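Local coordinates for protein arginase (RocF) (Helicobacter pylori, PDB 4G3H) that probably hydrolyses L-arginine to urea and L-ornithine, as an arginase-family enzyme that binds two manganese ions per subunit, at residues K51-R54 against N58-D61; D61-C66 against W159-S164; G96-F101 against G138-R143. One frame throughout, in Å; residues are numbered along the deposited sequence.

Contact 1 (K51-R54 against N58-D61); sequences KEFR and NFED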
# COMPACT_ATOMS: atom_id res chain seq x y z
N LYS A 51 2.16 -10.06 -11.63
CA LYS A 51 3.40 -10.29 -12.35
C LYS A 51 4.39 -9.25 -11.85
O LYS A 51 4.06 -8.07 -11.77
CB LYS A 51 3.18 -10.12 -13.85
CG LYS A 51 4.29 -10.67 -14.71
CD LYS A 51 3.99 -10.45 -16.17
CE LYS A 51 4.74 -11.45 -17.02
NZ LYS A 51 4.30 -12.83 -16.71
N GLU A 52 5.59 -9.69 -11.50
CA GLU A 52 6.61 -8.77 -11.00
C GLU A 52 7.13 -7.87 -12.12
O GLU A 52 7.38 -8.32 -13.24
CB GLU A 52 7.78 -9.55 -10.41
CG GLU A 52 8.91 -8.66 -9.92
CD GLU A 52 10.14 -9.45 -9.53
OE1 GLU A 52 11.11 -8.82 -9.05
OE2 GLU A 52 10.15 -10.69 -9.69
N PHE A 53 7.30 -6.59 -11.82
CA PHE A 53 7.81 -5.64 -12.80
C PHE A 53 9.34 -5.61 -12.73
O PHE A 53 9.91 -5.22 -11.71
CB PHE A 53 7.24 -4.24 -12.54
CG PHE A 53 7.63 -3.22 -13.57
CD1 PHE A 53 7.75 -3.56 -14.91
CD2 PHE A 53 7.84 -1.89 -13.19
CE1 PHE A 53 8.08 -2.61 -15.87
CE2 PHE A 53 8.17 -0.93 -14.15
CZ PHE A 53 8.29 -1.28 -15.49
N ARG A 54 9.99 -6.03 -13.81
CA ARG A 54 11.45 -6.06 -13.85
C ARG A 54 11.99 -5.00 -14.81
O ARG A 54 13.05 -5.17 -15.41
CB ARG A 54 11.95 -7.45 -14.27
CG ARG A 54 11.54 -8.57 -13.31
CD ARG A 54 12.16 -9.91 -13.67
NE ARG A 54 11.78 -10.34 -15.01
CZ ARG A 54 11.12 -11.46 -15.32
NH1 ARG A 54 10.85 -11.70 -16.59
NH2 ARG A 54 10.73 -12.32 -14.39
N ASN A 58 11.14 -7.11 -18.50
CA ASN A 58 9.84 -7.56 -18.99
C ASN A 58 8.79 -6.45 -19.06
O ASN A 58 7.62 -6.68 -18.75
CB ASN A 58 9.32 -8.69 -18.10
CG ASN A 58 8.95 -8.21 -16.70
OD1 ASN A 58 9.58 -7.29 -16.16
ND2 ASN A 58 7.94 -8.83 -16.11
N PHE A 59 9.20 -5.26 -19.49
CA PHE A 59 8.28 -4.13 -19.56
C PHE A 59 6.96 -4.43 -20.27
O PHE A 59 5.89 -4.17 -19.72
CB PHE A 59 8.96 -2.93 -20.24
CG PHE A 59 8.18 -1.64 -20.13
CD1 PHE A 59 7.03 -1.43 -20.88
CD2 PHE A 59 8.60 -0.64 -19.26
CE1 PHE A 59 6.30 -0.25 -20.77
CE2 PHE A 59 7.88 0.55 -19.14
CZ PHE A 59 6.73 0.75 -19.90
N GLU A 60 7.04 -4.99 -21.47
CA GLU A 60 5.83 -5.29 -22.24
C GLU A 60 4.94 -6.33 -21.57
O GLU A 60 3.73 -6.16 -21.49
CB GLU A 60 6.20 -5.75 -23.65
CG GLU A 60 5.03 -5.74 -24.63
CD GLU A 60 4.51 -4.34 -24.91
OE1 GLU A 60 4.15 -3.62 -23.96
OE2 GLU A 60 4.46 -3.96 -26.10
N ASP A 61 5.55 -7.41 -21.07
CA ASP A 61 4.79 -8.46 -20.41
C ASP A 61 4.06 -7.89 -19.20
O ASP A 61 2.88 -8.17 -18.99
CB ASP A 61 5.72 -9.59 -19.96
CG ASP A 61 6.43 -10.26 -21.11
OD1 ASP A 61 5.74 -10.70 -22.06
OD2 ASP A 61 7.67 -10.35 -21.07
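Asn58, the N-cap residue of helix 59-78, turns its side-chain amide back onto the loop that leaves strand 44-50. Its CG lies between the backbone N and the carbonyl carbon (chi1 69°), which aims both amide atoms at the main chain of 52-54. ND2 donates to Glu52 O over 3.0 Å; the bond is nearly straight at 168°, and the acceptor lies close to the amide plane. OD1 takes Arg54 N at 2.7 Å, in the carbonyl plane on a lone pair, though this bond is more bent at the hydrogen. The Arg54 guanidinium turns one face to ND2. Phe59 follows, offering the face of its ring to the edge of Phe53 in an offset edge-to-face pair, with Phe53 CZ 3.8 Å from Phe59 CD2 and the planes at 69°. At Asp61 the contact is aliphatic: CB meets Lys51 CE at 3.6 Å, while the charged ends stay apart. Glu52 directs its carboxylate to a salt bridge with Arg15. The buried Asn58 amide thus bonds to the preceding loop through both its ends and makes no capping bond, and the two main-chain bonds fix its rotation and tie the strand-to-helix turn together.

Contact 2 (D61-C66 against W159-S164); sequences DYYLFC and WQKLCS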
# COMPACT_ATOMS: atom_id res chain seq x y z
N ASP A 61 5.55 -7.41 -21.07
CA ASP A 61 4.79 -8.46 -20.41
C ASP A 61 4.06 -7.89 -19.20
O ASP A 61 2.88 -8.17 -18.99
CB ASP A 61 5.72 -9.59 -19.96
CG ASP A 61 6.43 -10.26 -21.11
OD1 ASP A 61 5.74 -10.70 -22.06
OD2 ASP A 61 7.67 -10.35 -21.07
N TYR A 62 4.77 -7.09 -18.42
CA TYR A 62 4.20 -6.47 -17.23
C TYR A 62 3.04 -5.57 -17.64
O TYR A 62 1.98 -5.58 -17.02
CB TYR A 62 5.26 -5.65 -16.50
CG TYR A 62 4.73 -4.92 -15.28
CD1 TYR A 62 4.50 -5.61 -14.08
CD2 TYR A 62 4.45 -3.56 -15.33
CE1 TYR A 62 4.01 -4.94 -12.96
CE2 TYR A 62 3.96 -2.88 -14.22
CZ TYR A 62 3.75 -3.57 -13.04
OH TYR A 62 3.28 -2.89 -11.94
N TYR A 63 3.27 -4.78 -18.68
CA TYR A 63 2.24 -3.87 -19.16
C TYR A 63 0.97 -4.63 -19.51
O TYR A 63 -0.11 -4.31 -19.02
CB TYR A 63 2.73 -3.13 -20.41
CG TYR A 63 1.65 -2.28 -21.04
CD1 TYR A 63 1.29 -1.05 -20.49
CD2 TYR A 63 0.97 -2.72 -22.17
CE1 TYR A 63 0.27 -0.29 -21.05
CE2 TYR A 63 -0.05 -1.96 -22.74
CZ TYR A 63 -0.39 -0.75 -22.18
OH TYR A 63 -1.40 0.01 -22.73
N LEU A 64 1.10 -5.64 -20.36
CA LEU A 64 -0.03 -6.44 -20.78
C LEU A 64 -0.73 -7.13 -19.62
O LEU A 64 -1.96 -7.15 -19.56
CB LEU A 64 0.41 -7.49 -21.81
CG LEU A 64 0.86 -6.96 -23.17
CD1 LEU A 64 1.33 -8.12 -24.04
CD2 LEU A 64 -0.29 -6.22 -23.84
N PHE A 65 0.05 -7.70 -18.71
CA PHE A 65 -0.52 -8.39 -17.57
C PHE A 65 -1.38 -7.45 -16.73
O PHE A 65 -2.50 -7.79 -16.36
CB PHE A 65 0.56 -9.00 -16.68
CG PHE A 65 0.03 -9.96 -15.65
CD1 PHE A 65 -0.12 -11.31 -15.94
CD2 PHE A 65 -0.37 -9.50 -14.39
CE1 PHE A 65 -0.67 -12.19 -15.00
CE2 PHE A 65 -0.91 -10.37 -13.45
CZ PHE A 65 -1.06 -11.72 -13.75
N CYS A 66 -0.85 -6.27 -16.44
CA CYS A 66 -1.58 -5.29 -15.65
C CYS A 66 -2.87 -4.87 -16.34
O CYS A 66 -3.94 -4.86 -15.72
CB CYS A 66 -0.71 -4.06 -15.40
SG CYS A 66 0.56 -4.30 -14.14
N TRP A 159 6.54 4.42 -21.02
CA TRP A 159 6.22 4.76 -19.64
C TRP A 159 4.91 5.52 -19.52
O TRP A 159 4.13 5.28 -18.59
CB TRP A 159 7.35 5.58 -19.01
CG TRP A 159 8.45 4.72 -18.52
CD1 TRP A 159 9.64 4.47 -19.14
CD2 TRP A 159 8.46 3.95 -17.32
NE1 TRP A 159 10.39 3.59 -18.40
CE2 TRP A 159 9.69 3.25 -17.27
CE3 TRP A 159 7.55 3.78 -16.26
CZ2 TRP A 159 10.03 2.40 -16.22
CZ3 TRP A 159 7.89 2.93 -15.21
CH2 TRP A 159 9.12 2.25 -15.20
N GLN A 160 4.66 6.44 -20.44
CA GLN A 160 3.43 7.22 -20.42
C GLN A 160 2.28 6.25 -20.63
O GLN A 160 1.21 6.41 -20.05
CB GLN A 160 3.44 8.28 -21.52
CG GLN A 160 2.22 9.20 -21.52
CD GLN A 160 0.98 8.56 -22.11
OE1 GLN A 160 -0.13 9.08 -21.96
NE2 GLN A 160 1.15 7.44 -22.80
N LYS A 161 2.52 5.23 -21.45
CA LYS A 161 1.51 4.22 -21.74
C LYS A 161 1.19 3.47 -20.45
O LYS A 161 0.03 3.28 -20.09
CB LYS A 161 2.05 3.25 -22.80
CG LYS A 161 1.04 2.21 -23.28
CD LYS A 161 1.73 0.94 -23.79
CE LYS A 161 2.66 1.18 -24.97
NZ LYS A 161 3.38 -0.07 -25.37
N LEU A 162 2.24 3.05 -19.75
CA LEU A 162 2.12 2.30 -18.51
C LEU A 162 1.49 3.10 -17.36
O LEU A 162 0.49 2.66 -16.77
CB LEU A 162 3.50 1.79 -18.10
CG LEU A 162 3.63 1.06 -16.76
CD1 LEU A 162 2.73 -0.16 -16.75
CD2 LEU A 162 5.09 0.65 -16.55
N CYS A 163 2.07 4.25 -17.04
CA CYS A 163 1.56 5.12 -15.96
C CYS A 163 0.12 5.49 -16.22
O CYS A 163 -0.61 5.92 -15.33
CB CYS A 163 2.38 6.41 -15.88
SG CYS A 163 4.09 6.16 -15.45
N SER A 164 -0.31 5.41 -17.41
CA SER A 164 -1.63 5.59 -17.74
C SER A 164 -2.62 4.47 -17.73
O SER A 164 -3.67 4.69 -17.99
CB SER A 164 -1.65 6.07 -19.11
OG SER A 164 -2.05 7.31 -19.08
O HOH W 1 -2.28 2.95 -21.53
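Helices 59-78 and 153-163 of the arginase alpha/beta fold lie side by side here, running in nearly the same direction: the short segments 61-66 and 159-163 cross at 27°, with axes 10.6 Å apart at closest. The backbones come nearest at Tyr63 and Leu162, and the interface is carried by two tyrosines on one helix and a lysine and a leucine on the other. Tyr63 sends its ring toward helix 153-163, with CG anti to the backbone N (chi1 174°). The methylenes of Lys161 pass over one face of that ring, roughly perpendicular to the tyrosine side chain, although their exact spacing from it is doubtful. A bend about the CG-CD bond carries the ammonium group over the same ring, NZ standing 4.9 Å from the centroid and 16° off the ring normal, a cation-pi arrangement. Leu162 approaches the edge of the Tyr63 ring with its CA, whereas its CD1 branch reaches the edge of the Tyr62 ring, 3.9 Å from CE2. Leu162 CD1 touches both rings, lying 4.1 Å from Tyr63 CD1 as well. A water completes the polar side: it donates to Lys161 O at 2.7 Å and has a weak, longer link to Tyr63 OH, whose stronger partner is Lys67 one turn further on. The Lys161 ammonium also has a long, weak ion pair with Glu60. With no direct hydrogen bond between the segments, the helices are held by the contacts of Leu162 with the two tyrosines and by the ammonium over the Tyr63 ring; at this modest distance the tyrosine face would probably help a little to stabilise the charge, where the lysine is partly exposed.

Contact 3 (G96-F101 against G138-R143); sequences GIFQAF and GMVLNR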
# COMPACT_ATOMS: atom_id res chain seq x y z
N GLY A 96 -0.62 -1.22 -9.80
CA GLY A 96 -1.74 -1.84 -10.48
C GLY A 96 -3.02 -1.77 -9.66
O GLY A 96 -4.10 -1.50 -10.20
N ILE A 97 -2.91 -1.99 -8.36
CA ILE A 97 -4.08 -1.95 -7.48
C ILE A 97 -4.70 -0.55 -7.43
O ILE A 97 -5.93 -0.39 -7.53
CB ILE A 97 -3.69 -2.37 -6.03
CG1 ILE A 97 -3.30 -3.85 -6.00
CG2 ILE A 97 -4.85 -2.12 -5.08
CD1 ILE A 97 -2.69 -4.29 -4.68
N PHE A 98 -3.86 0.46 -7.27
CA PHE A 98 -4.32 1.84 -7.18
C PHE A 98 -4.90 2.36 -8.50
O PHE A 98 -5.85 3.14 -8.49
CB PHE A 98 -3.19 2.75 -6.69
CG PHE A 98 -3.64 4.12 -6.29
CD1 PHE A 98 -4.50 4.29 -5.21
CD2 PHE A 98 -3.23 5.25 -7.01
CE1 PHE A 98 -4.94 5.57 -4.84
CE2 PHE A 98 -3.67 6.52 -6.65
CZ PHE A 98 -4.53 6.68 -5.57
N GLN A 99 -4.31 1.94 -9.62
CA GLN A 99 -4.82 2.37 -10.92
C GLN A 99 -6.24 1.85 -11.07
O GLN A 99 -7.12 2.54 -11.60
CB GLN A 99 -3.95 1.83 -12.06
CG GLN A 99 -2.56 2.47 -12.16
CD GLN A 99 -2.61 3.99 -12.24
OE1 GLN A 99 -2.62 4.68 -11.22
NE2 GLN A 99 -2.64 4.52 -13.45
N ALA A 100 -6.48 0.63 -10.59
CA ALA A 100 -7.82 0.04 -10.66
C ALA A 100 -8.75 0.87 -9.78
O ALA A 100 -9.90 1.13 -10.15
CB ALA A 100 -7.78 -1.40 -10.18
N PHE A 101 -8.24 1.28 -8.63
CA PHE A 101 -8.99 2.09 -7.67
C PHE A 101 -9.39 3.43 -8.31
O PHE A 101 -10.53 3.87 -8.20
CB PHE A 101 -8.12 2.34 -6.44
CG PHE A 101 -8.85 2.98 -5.30
CD1 PHE A 101 -9.75 2.25 -4.53
CD2 PHE A 101 -8.60 4.31 -4.97
CE1 PHE A 101 -10.39 2.83 -3.44
CE2 PHE A 101 -9.24 4.90 -3.87
CZ PHE A 101 -10.14 4.15 -3.11
N GLY A 138 6.05 6.66 -7.92
CA GLY A 138 6.69 7.40 -8.99
C GLY A 138 5.89 7.24 -10.27
O GLY A 138 5.87 8.13 -11.12
N MET A 139 5.22 6.10 -10.40
CA MET A 139 4.40 5.81 -11.58
C MET A 139 3.01 6.42 -11.42
O MET A 139 2.39 6.84 -12.39
CB MET A 139 4.29 4.30 -11.78
CG MET A 139 5.62 3.60 -11.96
SD MET A 139 5.42 1.83 -12.12
CE MET A 139 4.42 1.79 -13.58
N VAL A 140 2.52 6.45 -10.18
CA VAL A 140 1.21 7.03 -9.92
C VAL A 140 1.29 8.54 -10.12
O VAL A 140 0.35 9.16 -10.61
CB VAL A 140 0.75 6.74 -8.47
CG1 VAL A 140 -0.38 7.68 -8.08
CG2 VAL A 140 0.28 5.29 -8.35
N LEU A 141 2.44 9.11 -9.75
CA LEU A 141 2.66 10.55 -9.87
C LEU A 141 3.25 10.98 -11.21
O LEU A 141 3.42 12.18 -11.46
CB LEU A 141 3.59 11.02 -8.75
CG LEU A 141 3.08 10.92 -7.31
CD1 LEU A 141 4.21 11.30 -6.36
CD2 LEU A 141 1.89 11.84 -7.12
N ASN A 142 3.56 10.02 -12.07
CA ASN A 142 4.14 10.33 -13.38
C ASN A 142 5.50 11.01 -13.31
O ASN A 142 5.82 11.85 -14.14
CB ASN A 142 3.19 11.20 -14.20
CG ASN A 142 2.29 10.39 -15.09
OD1 ASN A 142 1.34 9.75 -14.64
ND2 ASN A 142 2.60 10.39 -16.39
N ARG A 143 6.30 10.63 -12.32
CA ARG A 143 7.64 11.19 -12.18
C ARG A 143 8.63 10.02 -12.22
O ARG A 143 9.48 9.88 -11.35
CB ARG A 143 7.77 11.95 -10.85
CG ARG A 143 6.92 13.21 -10.78
CD ARG A 143 7.21 14.13 -11.96
NE ARG A 143 8.61 14.55 -12.00
CZ ARG A 143 9.14 15.47 -11.20
NH1 ARG A 143 8.40 16.07 -10.28
NH2 ARG A 143 10.43 15.77 -11.30
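Val140 presents both methyl groups to Phe98, its CG1 lying 3.8 Å from Phe98 CE2 and its CG2 3.8 Å from Phe98 CD2. Both methyls gather at the CD2-CE2 side of the ring, and the two side chains lie roughly perpendicular. CG2 has a second neighbour in Gln99 OE1, 4.1 Å away, where the glutamine and valine side chains run antiparallel past each other. The Phe98 ring reaches Val140 because CG is anti to the backbone N (chi1 -168°), while the Gln99 chain folds at chi2 to bring its amide alongside. No hydrogen bond joins the two segments. Gln99 is instead fixed from outside them, OE1 by Arg102 one turn on in its own helix and NE2 by the main-chain oxygen of Leu165, so a buried amide is satisfied at both ends while OE1 also lies near a valine methyl. Ile174 touches both Phe98 and Val140, and Tyr230 meets Phe98 edge-to-face. Just past Val140 the chain leaves helix 136-140, turning through Asn142 with positive phi. In the wider fold Phe98 also rests on Ile110 and Ile112 of strand 110-115, Met139 faces helix 153-163, and Ile97 and Ala100 pack on helix 59-78; the contact therefore joins helix 94-104 to helix 136-140 against the strand 110-115 region of the central parallel sheet.

How the contacts relate
Contacts 1 and 2 share Asp61 and helix 59-78, their centres 9 Å apart. Phe53 of contact 1 bridges them, stacking on Tyr62 and meeting Trp159 CH2 at its edge, 3.5 Å from Phe53 CE2. Contact 3 is nested in the loop closed by contact 2, centre to centre about 10 Å; Met139 packs on Leu162. Contacts 1 and 3, 15 Å between centres, do not touch. None of the three touches the metals. Contact 3 comes nearest, with the side chain of Val140 about 9 Å from that of the manganese ligand Asp120 and about 12 Å from a manganese ion; the side chains of Phe53 and Tyr62 are each about 12 Å from that of Asp120.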